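Local coordinates for probable mannosyltransferase KTR4 (Saccharomyces cerevisiae, PDB 5A07), which belongs to the GT-A clan of glycosyltransferases and binds GDP together with a manganese ion, at residues A70-L75 / N299-K304; C315-N320 / A419-H424. One frame throughout, in Å; residues are numbered along the deposited sequence.

Contact 1. Residues A70-L75 / N299-K304; sequences AENKQL and NSQNPK
Asn-72 and Gln-301 meet amide to amide at the periphery of this GT-A-type glycosyltransferase, where a turn of helix 65-80 faces the loop that leads into helix 303-308. ND2 of Asn-72 donates a hydrogen bond to OE1 of Gln-301 at 2.7 Å, and at 177° the N-H points almost straight at its acceptor. The two planar groups are not coplanar, however: their planes stand 52° apart. OE1 lies practically in the amide plane of Asn-72, whereas ND2 is tilted out of the carbonyl plane of Gln-301. Because CG of Gln-301 is anti to the backbone N (chi1 -174°) and the chain runs on extended, the glutamine has the length to span the gap; the short asparagine meets it from the helix surface. The bond also draws OE1 of Gln-301 to 3.5 Å from CB of Asn-72. Amides suit this buried place, since each can donate and accept at once. OD1 of Asn-72 accepts from Arg-423 of helix 418-425, and NE2 of Gln-301 is held by the carbonyl oxygens of Asn-414 and Asn-416, so both groups are fixed in rotation from either end. The side chain of Gln-301 also touches Val-68 and Leu-69 of the same helix 65-80. Ser-300 takes part through one water, and its OG is also bonded to Asp-298. That water accepts from ND2 of Asn-72 at 2.9 Å and donates to OG of Ser-300 at 2.7 Å.

Contact 2. Residues C315-N320 / A419-H424; sequences CHFWTN and ATWIRH
N of Arg-423 bonds back to O of Ala-419 at 2.8 Å, closing the helical turn from which Trp-421 presents its indole to the ring of Phe-317. The two aromatics form a T-shaped, edge-to-face pair: Phe-317 supplies the edge and Trp-421 the face. Their planes stand at 77°, and the centroid of the phenyl ring is 5.2 Å from that of the six-membered indole ring. Contact is made at the far end of both groups, with CZ of Phe-317 at 3.6 Å from CZ3 of Trp-421 and at 3.7 Å from its CH2. CE1 of Phe-317 comes over the same indole face, displaced toward the rim. A chi1 of -175° swings the indole of Trp-421 away from its own backbone N and out from the helix, and its length and broad face let it reach the phenyl ring. Phenylalanine suits the other side because its C-H edge, slightly positive, meets the electron-rich indole face without bringing a polar atom into the core. Phe-317 also stacks on Trp-295 and meets Phe-258, so the pair belongs to a larger aromatic cluster. Through Phe-317 and Trp-421, strand 316-317, which pairs antiparallel with strand 256-262 in the main mixed sheet, packs against helix 418-425, while helix 354-365 touches Phe-317 through Leu-362.

Overall arrangement
Contacts 1 and 2 follow in series along the chain, their centres about 12 Å apart, and helix 418-425 joins them. It turns Trp-421 toward the sheet, while Ala-419 and Arg-423 meet helix 65-80: CB of Ala-419 lies 3.4 Å from CB of Asn-72, and NH1 of Arg-423 is probably hydrogen-bonded to OD1 of Asn-72 at 2.9 Å. Asp-298 adds a second tie, one carboxylate bonding both Ser-300 and Thr-420. The disulfide from Cys-315 to Cys-417 ties segment 315-320 to the chain just ahead of helix 418-425. Contact 2 is the more central; the Phe-317 side chain lies about 13 Å from GDP, and Asn-320 touches the manganese ligand Glu-232.

Contact 1. Residues A70-L75 / N299-K304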
loop_
_atom_site.group_PDB
_atom_site.type_symbol
_atom_site.label_atom_id
_atom_site.label_comp_id
_atom_site.label_asym_id
_atom_site.label_seq_id
_atom_site.Cartn_x
_atom_site.Cartn_y
_atom_site.Cartn_z
ATOM N N ALA B 70 -24.403 -0.495 0.988
ATOM C CA ALA B 70 -25.023 -0.922 -0.274
ATOM C C ALA B 70 -24.672 0.024 -1.408
ATOM O O ALA B 70 -24.438 -0.376 -2.534
ATOM C CB ALA B 70 -26.558 -1.008 -0.132
ATOM N N GLU B 71 -24.718 1.323 -1.115
ATOM C CA GLU B 71 -24.432 2.323 -2.164
ATOM C C GLU B 71 -22.934 2.274 -2.579
ATOM O O GLU B 71 -22.629 2.453 -3.731
ATOM C CB GLU B 71 -24.781 3.747 -1.659
ATOM C CG GLU B 71 -26.295 3.959 -1.727
ATOM C CD GLU B 71 -26.823 5.363 -1.265
ATOM O OE1 GLU B 71 -26.429 6.343 -1.886
ATOM O OE2 GLU B 71 -27.700 5.467 -0.345
ATOM N N ASN B 72 -22.056 2.017 -1.601
ATOM C CA ASN B 72 -20.581 1.902 -1.825
ATOM C C ASN B 72 -20.310 0.662 -2.706
ATOM O O ASN B 72 -19.510 0.743 -3.614
ATOM C CB ASN B 72 -19.802 1.855 -0.511
ATOM C CG ASN B 72 -19.783 3.193 0.186
ATOM O OD1 ASN B 72 -20.173 4.178 -0.427
ATOM N ND2 ASN B 72 -19.187 3.279 1.377
ATOM N N LYS B 73 -20.992 -0.458 -2.446
ATOM C CA LYS B 73 -20.812 -1.643 -3.304
ATOM C C LYS B 73 -21.269 -1.397 -4.695
ATOM O O LYS B 73 -20.705 -1.887 -5.618
ATOM C CB LYS B 73 -21.633 -2.820 -2.784
ATOM C CG LYS B 73 -21.117 -3.429 -1.529
ATOM C CD LYS B 73 -21.703 -4.847 -1.359
ATOM C CE LYS B 73 -22.682 -4.954 -0.197
ATOM N NZ LYS B 73 -22.581 -6.233 0.592
ATOM N N GLN B 74 -22.352 -0.646 -4.854
ATOM C CA GLN B 74 -22.830 -0.351 -6.178
ATOM C C GLN B 74 -21.847 0.524 -6.916
ATOM O O GLN B 74 -21.629 0.325 -8.126
ATOM C CB GLN B 74 -24.217 0.341 -6.148
ATOM C CG GLN B 74 -24.663 0.768 -7.529
ATOM C CD GLN B 74 -26.123 1.262 -7.550
ATOM O OE1 GLN B 74 -26.581 1.839 -8.528
ATOM N NE2 GLN B 74 -26.831 1.050 -6.481
ATOM N N LEU B 75 -21.308 1.546 -6.259
ATOM C CA LEU B 75 -20.298 2.419 -6.892
ATOM C C LEU B 75 -19.027 1.630 -7.291
ATOM O O LEU B 75 -18.522 1.731 -8.390
ATOM C CB LEU B 75 -19.926 3.574 -5.985
ATOM C CG LEU B 75 -18.859 4.492 -6.591
ATOM C CD1 LEU B 75 -19.407 5.163 -7.854
ATOM C CD2 LEU B 75 -18.427 5.559 -5.615
ATOM N N ASN B 299 -16.615 8.448 8.033
ATOM C CA ASN B 299 -17.104 7.698 9.169
ATOM C C ASN B 299 -18.362 6.956 8.834
ATOM O O ASN B 299 -18.959 6.284 9.696
ATOM C CB ASN B 299 -17.396 8.658 10.355
ATOM C CG ASN B 299 -18.352 9.776 9.974
ATOM O OD1 ASN B 299 -18.188 10.431 8.963
ATOM N ND2 ASN B 299 -19.334 10.013 10.812
ATOM N N SER B 300 -18.770 6.982 7.575
ATOM C CA SER B 300 -20.098 6.499 7.248
ATOM C C SER B 300 -20.320 4.995 7.063
ATOM O O SER B 300 -21.466 4.529 7.206
ATOM C CB SER B 300 -20.631 7.242 6.017
ATOM O OG SER B 300 -19.865 7.026 4.847
ATOM N N GLN B 301 -19.279 4.251 6.636
ATOM C CA GLN B 301 -19.436 2.859 6.447
ATOM C C GLN B 301 -19.109 2.082 7.695
ATOM O O GLN B 301 -19.824 1.132 7.977
ATOM C CB GLN B 301 -18.520 2.345 5.330
ATOM C CG GLN B 301 -18.743 0.893 4.970
ATOM C CD GLN B 301 -17.993 0.528 3.678
ATOM O OE1 GLN B 301 -18.352 0.970 2.584
ATOM N NE2 GLN B 301 -16.956 -0.277 3.805
ATOM N N ASN B 302 -18.040 2.446 8.386
ATOM C CA ASN B 302 -17.577 1.812 9.643
ATOM C C ASN B 302 -17.372 2.861 10.734
ATOM O O ASN B 302 -16.249 3.154 11.147
ATOM C CB ASN B 302 -16.262 1.057 9.446
ATOM C CG ASN B 302 -16.429 -0.136 8.602
ATOM O OD1 ASN B 302 -17.263 -0.987 8.877
ATOM N ND2 ASN B 302 -15.756 -0.165 7.513
ATOM N N PRO B 303 -18.497 3.395 11.275
ATOM C CA PRO B 303 -18.410 4.456 12.254
ATOM C C PRO B 303 -17.697 4.027 13.542
ATOM O O PRO B 303 -17.080 4.869 14.213
ATOM C CB PRO B 303 -19.894 4.802 12.540
ATOM C CG PRO B 303 -20.701 3.703 11.956
ATOM C CD PRO B 303 -19.880 3.166 10.823
ATOM N N LYS B 304 -17.757 2.766 13.863
ATOM C CA LYS B 304 -17.067 2.304 15.094
ATOM C C LYS B 304 -15.594 2.356 14.952
ATOM O O LYS B 304 -14.880 2.574 15.943
ATOM C CB LYS B 304 -17.433 0.874 15.423
ATOM C CG LYS B 304 -18.893 0.640 15.699
ATOM C CD LYS B 304 -19.156 -0.859 15.556
ATOM C CE LYS B 304 -19.325 -1.544 16.886
ATOM N NZ LYS B 304 -20.772 -1.893 16.971
HETATM O O HOH W 1 -18.505 5.539 2.989
#

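Contact 2. Residues C315-N320 / A419-H424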
loop_
_atom_site.group_PDB
_atom_site.type_symbol
_atom_site.label_atom_id
_atom_site.label_comp_id
_atom_site.label_asym_id
_atom_site.label_seq_id
_atom_site.Cartn_x
_atom_site.Cartn_y
_atom_site.Cartn_z
ATOM N N CYS B 315 -9.051 3.787 6.741
ATOM C CA CYS B 315 -8.781 3.419 5.330
ATOM C C CYS B 315 -7.293 3.535 5.014
ATOM O O CYS B 315 -6.594 4.446 5.466
ATOM C CB CYS B 315 -9.588 4.285 4.386
ATOM S SG CYS B 315 -11.348 3.933 4.545
ATOM N N HIS B 316 -6.786 2.543 4.248
ATOM C CA HIS B 316 -5.419 2.509 3.853
ATOM C C HIS B 316 -5.225 1.785 2.528
ATOM O O HIS B 316 -6.032 0.934 2.163
ATOM C CB HIS B 316 -4.565 1.880 4.978
ATOM C CG HIS B 316 -4.916 0.457 5.281
ATOM N ND1 HIS B 316 -5.990 0.088 6.081
ATOM C CD2 HIS B 316 -4.363 -0.687 4.850
ATOM C CE1 HIS B 316 -6.048 -1.229 6.136
ATOM N NE2 HIS B 316 -5.065 -1.722 5.415
ATOM N N PHE B 317 -4.153 2.118 1.834
ATOM C CA PHE B 317 -3.750 1.345 0.652
ATOM C C PHE B 317 -3.228 0.022 1.198
ATOM O O PHE B 317 -2.490 0.008 2.171
ATOM C CB PHE B 317 -2.667 2.051 -0.130
ATOM C CG PHE B 317 -3.018 3.482 -0.432
ATOM C CD1 PHE B 317 -4.080 3.754 -1.283
ATOM C CD2 PHE B 317 -2.312 4.531 0.132
ATOM C CE1 PHE B 317 -4.498 5.072 -1.505
ATOM C CE2 PHE B 317 -2.687 5.821 -0.114
ATOM C CZ PHE B 317 -3.774 6.086 -0.929
ATOM N N TRP B 318 -3.570 -1.070 0.523
ATOM C CA TRP B 318 -3.169 -2.388 1.016
ATOM C C TRP B 318 -1.827 -2.770 0.466
ATOM O O TRP B 318 -1.706 -3.345 -0.644
ATOM C CB TRP B 318 -4.217 -3.404 0.626
ATOM C CG TRP B 318 -4.226 -4.623 1.571
ATOM C CD1 TRP B 318 -3.933 -4.641 2.889
ATOM C CD2 TRP B 318 -4.597 -5.935 1.210
ATOM N NE1 TRP B 318 -4.121 -5.943 3.397
ATOM C CE2 TRP B 318 -4.526 -6.737 2.370
ATOM C CE3 TRP B 318 -4.937 -6.534 0.009
ATOM C CZ2 TRP B 318 -4.776 -8.087 2.335
ATOM C CZ3 TRP B 318 -5.252 -7.885 0.012
ATOM C CH2 TRP B 318 -5.185 -8.622 1.164
ATOM N N THR B 319 -0.829 -2.467 1.252
ATOM C CA THR B 319 0.555 -2.371 0.776
ATOM C C THR B 319 1.251 -3.689 0.387
ATOM O O THR B 319 2.376 -3.651 -0.069
ATOM C CB THR B 319 1.456 -1.685 1.842
ATOM O OG1 THR B 319 1.323 -2.400 3.066
ATOM C CG2 THR B 319 1.008 -0.194 2.007
ATOM N N ASN B 320 0.625 -4.862 0.542
ATOM C CA ASN B 320 1.292 -6.048 0.024
ATOM C C ASN B 320 1.661 -5.917 -1.441
ATOM O O ASN B 320 2.579 -6.558 -1.918
ATOM C CB ASN B 320 0.549 -7.335 0.360
ATOM C CG ASN B 320 -0.914 -7.342 -0.068
ATOM O OD1 ASN B 320 -1.221 -7.293 -1.238
ATOM N ND2 ASN B 320 -1.787 -7.488 0.883
ATOM N N ALA B 419 -14.762 2.590 -2.540
ATOM C CA ALA B 419 -15.822 3.536 -2.884
ATOM C C ALA B 419 -15.532 4.915 -2.346
ATOM O O ALA B 419 -15.791 5.897 -3.028
ATOM C CB ALA B 419 -17.188 3.062 -2.384
ATOM N N THR B 420 -14.973 5.000 -1.140
ATOM C CA THR B 420 -14.599 6.285 -0.555
ATOM C C THR B 420 -13.510 7.000 -1.365
ATOM O O THR B 420 -13.613 8.199 -1.660
ATOM C CB THR B 420 -14.189 6.130 0.925
ATOM O OG1 THR B 420 -15.315 5.656 1.646
ATOM C CG2 THR B 420 -13.674 7.452 1.526
ATOM N N TRP B 421 -12.515 6.249 -1.797
ATOM C CA TRP B 421 -11.464 6.784 -2.632
ATOM C C TRP B 421 -12.046 7.264 -4.013
ATOM O O TRP B 421 -11.708 8.368 -4.486
ATOM C CB TRP B 421 -10.365 5.673 -2.886
ATOM C CG TRP B 421 -9.211 6.215 -3.634
ATOM C CD1 TRP B 421 -9.009 6.194 -4.993
ATOM C CD2 TRP B 421 -8.142 6.970 -3.082
ATOM N NE1 TRP B 421 -7.900 6.883 -5.299
ATOM C CE2 TRP B 421 -7.349 7.378 -4.135
ATOM C CE3 TRP B 421 -7.822 7.387 -1.765
ATOM C CZ2 TRP B 421 -6.218 8.140 -3.959
ATOM C CZ3 TRP B 421 -6.659 8.163 -1.564
ATOM C CH2 TRP B 421 -5.893 8.551 -2.662
ATOM N N ILE B 422 -12.894 6.462 -4.601
ATOM C CA ILE B 422 -13.545 6.851 -5.886
ATOM C C ILE B 422 -14.365 8.123 -5.691
ATOM O O ILE B 422 -14.247 9.077 -6.479
ATOM C CB ILE B 422 -14.459 5.754 -6.446
ATOM C CG1 ILE B 422 -13.612 4.559 -6.891
ATOM C CG2 ILE B 422 -15.288 6.267 -7.663
ATOM C CD1 ILE B 422 -14.396 3.320 -7.159
ATOM N N ARG B 423 -15.159 8.133 -4.659
ATOM C CA ARG B 423 -16.085 9.267 -4.420
ATOM C C ARG B 423 -15.365 10.577 -4.120
ATOM O O ARG B 423 -15.773 11.639 -4.614
ATOM C CB ARG B 423 -17.018 8.906 -3.293
ATOM C CG ARG B 423 -18.012 10.019 -2.866
ATOM C CD ARG B 423 -18.899 9.543 -1.733
ATOM N NE ARG B 423 -19.660 8.439 -2.227
ATOM C CZ ARG B 423 -19.745 7.190 -1.717
ATOM N NH1 ARG B 423 -19.155 6.875 -0.585
ATOM N NH2 ARG B 423 -20.467 6.285 -2.381
ATOM N N HIS B 424 -14.312 10.524 -3.321
ATOM C CA HIS B 424 -13.702 11.729 -2.736
ATOM C C HIS B 424 -12.295 12.052 -3.192
ATOM O O HIS B 424 -11.827 13.200 -3.035
ATOM C CB HIS B 424 -13.646 11.629 -1.218
ATOM C CG HIS B 424 -14.992 11.599 -0.595
ATOM N ND1 HIS B 424 -15.796 12.718 -0.520
ATOM C CD2 HIS B 424 -15.670 10.600 -0.012
ATOM C CE1 HIS B 424 -16.925 12.393 0.066
ATOM N NE2 HIS B 424 -16.881 11.110 0.379
#